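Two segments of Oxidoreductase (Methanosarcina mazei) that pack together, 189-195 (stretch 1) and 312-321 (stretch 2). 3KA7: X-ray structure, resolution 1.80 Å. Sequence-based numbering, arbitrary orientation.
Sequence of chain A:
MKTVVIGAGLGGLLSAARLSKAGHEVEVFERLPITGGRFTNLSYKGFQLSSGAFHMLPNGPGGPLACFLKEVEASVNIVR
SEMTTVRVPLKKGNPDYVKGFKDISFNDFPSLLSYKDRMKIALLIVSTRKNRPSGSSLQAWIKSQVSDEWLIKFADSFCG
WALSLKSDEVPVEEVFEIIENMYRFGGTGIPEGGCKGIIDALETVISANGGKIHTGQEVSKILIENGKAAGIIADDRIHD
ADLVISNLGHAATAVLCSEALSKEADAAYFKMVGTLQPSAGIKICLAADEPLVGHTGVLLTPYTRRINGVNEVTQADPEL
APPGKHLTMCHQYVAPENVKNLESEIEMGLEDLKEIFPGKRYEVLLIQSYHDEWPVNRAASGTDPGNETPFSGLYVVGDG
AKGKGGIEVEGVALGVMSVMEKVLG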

# COMPACT_ATOMS: atom_id res chain seq x y z
N GLY A 189 4.11 7.04 9.53
CA GLY A 189 3.99 8.48 9.63
C GLY A 189 2.86 8.99 8.76
O GLY A 189 2.32 8.24 7.95
N ILE A 190 2.52 10.27 8.91
CA ILE A 190 1.40 10.86 8.18
C ILE A 190 1.83 12.14 7.47
O ILE A 190 2.34 13.08 8.10
CB ILE A 190 0.22 11.19 9.12
CG1 ILE A 190 -0.36 9.91 9.75
CG2 ILE A 190 -0.87 11.98 8.39
CD1 ILE A 190 -1.16 10.20 11.03
N PRO A 191 1.62 12.21 6.14
CA PRO A 191 1.95 13.43 5.42
C PRO A 191 0.94 14.56 5.71
O PRO A 191 -0.27 14.33 5.72
CB PRO A 191 1.85 13.00 3.95
CG PRO A 191 0.82 11.91 3.96
CD PRO A 191 1.03 11.18 5.27
N GLU A 192 1.44 15.78 5.90
CA GLU A 192 0.55 16.93 5.99
C GLU A 192 -0.26 17.04 4.70
O GLU A 192 0.29 16.95 3.61
CB GLU A 192 1.36 18.21 6.20
CG GLU A 192 0.53 19.41 6.61
CD GLU A 192 1.35 20.66 6.82
OE1 GLU A 192 2.48 20.56 7.35
OE2 GLU A 192 0.86 21.76 6.46
N GLY A 193 -1.57 17.24 4.83
CA GLY A 193 -2.46 17.33 3.68
C GLY A 193 -2.98 15.97 3.25
O GLY A 193 -3.72 15.86 2.27
N GLY A 194 -2.56 14.93 3.96
CA GLY A 194 -2.87 13.55 3.56
C GLY A 194 -2.13 13.13 2.29
O GLY A 194 -1.13 13.76 1.90
N CYS A 195 -2.63 12.09 1.64
CA CYS A 195 -2.03 11.59 0.41
C CYS A 195 -1.77 12.72 -0.58
O CYS A 195 -0.71 12.79 -1.20
CB CYS A 195 -2.93 10.57 -0.26
SG CYS A 195 -3.04 9.00 0.61
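Stretch 2 312-321: EVTQADPELA

A tight turn can leave a backbone amide without a partner of its own, and a carboxylate from a distant part of the chain can satisfy it. The contact between 189-195 and 312-321, whose touching residues are at least 123 apart in sequence, illustrates the principle on a small scale, burying 300 Å² in all. Stretch 1 is a short strand, 189-191, that runs into a type II turn. Stretch 2 is compact: two 3-10 segments, 313-315 and 318-320, joined through Ala-316 and Asp-317. The register ascends in both stretches, with Ile-190 nearest Ala-316 (CA to CA 6.9 Å) and Glu-192 nearest Asp-317 (6.3 Å between CA atoms).

Gly-189 makes no contact. Ile-190, in the m,t rotamer, has its CA-to-CB bond directed toward stretch 2 and makes the apolar side-chain contacts: its CD1 lies 3.4 Å from CB of Ala-316 and 3.9 Å from CG1 of Val-313. The CA-to-CB bond of Pro-191 points away, but the residue begins the turn, and its O accepts a 2.9 Å hydrogen bond from N of Gly-194. The CA-to-CB bond of Glu-192 runs sideways to stretch 2, and its CG is 4.1 Å from OD2 of Asp-317. At Gly-193 comes the single hydrogen bond across the stretches, N to OD2 of Asp-317, 2.9 Å and 158° at the hydrogen. The other carboxylate oxygen is also used: OD1 of Asp-317 accepts from N of Glu-319 at 3.0 Å, so one carboxylate accepts from the turn through OD2 and from its own stretch through OD1.

The phi of Gly-193, 87°, suits glycine, since a CB would jam against the preceding carbonyl. Leu-320 covers the end of the turn, with CD2 3.9 Å from C of Gly-193 and 4.1 Å from N of Gly-194. Cys-195 is beyond reach.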

# COMPACT_ATOMS: atom_id res chain seq x y z
N GLU A 312 -6.45 7.05 12.56
CA GLU A 312 -7.18 8.27 12.85
C GLU A 312 -6.25 9.43 12.52
O GLU A 312 -5.65 10.03 13.41
CB GLU A 312 -7.53 8.30 14.34
CG GLU A 312 -8.62 9.27 14.72
CD GLU A 312 -9.24 8.90 16.05
OE1 GLU A 312 -8.69 9.31 17.10
OE2 GLU A 312 -10.26 8.18 16.04
N VAL A 313 -6.11 9.72 11.24
CA VAL A 313 -5.05 10.63 10.82
C VAL A 313 -5.30 12.08 11.20
O VAL A 313 -4.40 12.92 11.12
CB VAL A 313 -4.76 10.51 9.31
CG1 VAL A 313 -4.28 9.08 8.98
CG2 VAL A 313 -5.98 10.89 8.49
N THR A 314 -6.53 12.37 11.60
CA THR A 314 -6.85 13.73 12.06
C THR A 314 -6.15 14.01 13.40
O THR A 314 -6.09 15.16 13.86
CB THR A 314 -8.37 13.95 12.16
OG1 THR A 314 -8.99 12.79 12.73
CG2 THR A 314 -8.94 14.18 10.77
N GLN A 315 -5.64 12.96 14.04
CA GLN A 315 -4.77 13.16 15.21
C GLN A 315 -3.51 13.93 14.81
O GLN A 315 -2.93 14.66 15.62
CB GLN A 315 -4.42 11.83 15.86
CG GLN A 315 -5.62 11.14 16.50
CD GLN A 315 -6.04 11.81 17.80
OE1 GLN A 315 -5.27 12.58 18.38
NE2 GLN A 315 -7.26 11.53 18.26
N ALA A 316 -3.11 13.79 13.55
CA ALA A 316 -1.91 14.43 13.04
C ALA A 316 -2.26 15.68 12.22
O ALA A 316 -1.58 16.71 12.33
CB ALA A 316 -1.09 13.44 12.18
N ASP A 317 -3.32 15.61 11.42
CA ASP A 317 -3.73 16.75 10.60
C ASP A 317 -5.22 16.98 10.72
O ASP A 317 -6.02 16.34 10.03
CB ASP A 317 -3.32 16.58 9.14
CG ASP A 317 -3.58 17.83 8.30
OD1 ASP A 317 -4.16 18.80 8.84
OD2 ASP A 317 -3.19 17.84 7.12
N PRO A 318 -5.61 17.87 11.64
CA PRO A 318 -7.02 18.11 11.89
C PRO A 318 -7.74 18.71 10.69
O PRO A 318 -8.97 18.65 10.64
CB PRO A 318 -7.00 19.11 13.07
CG PRO A 318 -5.65 19.00 13.67
CD PRO A 318 -4.72 18.57 12.58
N GLU A 319 -7.01 19.26 9.72
CA GLU A 319 -7.66 19.89 8.56
C GLU A 319 -8.32 18.87 7.64
O GLU A 319 -9.02 19.24 6.70
CB GLU A 319 -6.66 20.74 7.75
CG GLU A 319 -5.90 21.80 8.55
CD GLU A 319 -6.80 22.88 9.12
OE1 GLU A 319 -7.77 23.30 8.43
OE2 GLU A 319 -6.54 23.33 10.26
N LEU A 320 -8.10 17.58 7.90
CA LEU A 320 -8.69 16.54 7.06
C LEU A 320 -10.14 16.22 7.43
O LEU A 320 -10.76 15.36 6.83
CB LEU A 320 -7.83 15.27 7.10
CG LEU A 320 -6.39 15.48 6.63
CD1 LEU A 320 -5.60 14.18 6.74
CD2 LEU A 320 -6.36 16.00 5.20
N ALA A 321 -10.67 16.91 8.44
CA ALA A 321 -12.05 16.77 8.86
C ALA A 321 -12.59 18.12 9.31
O ALA A 321 -11.81 19.03 9.63
CB ALA A 321 -12.16 15.76 9.99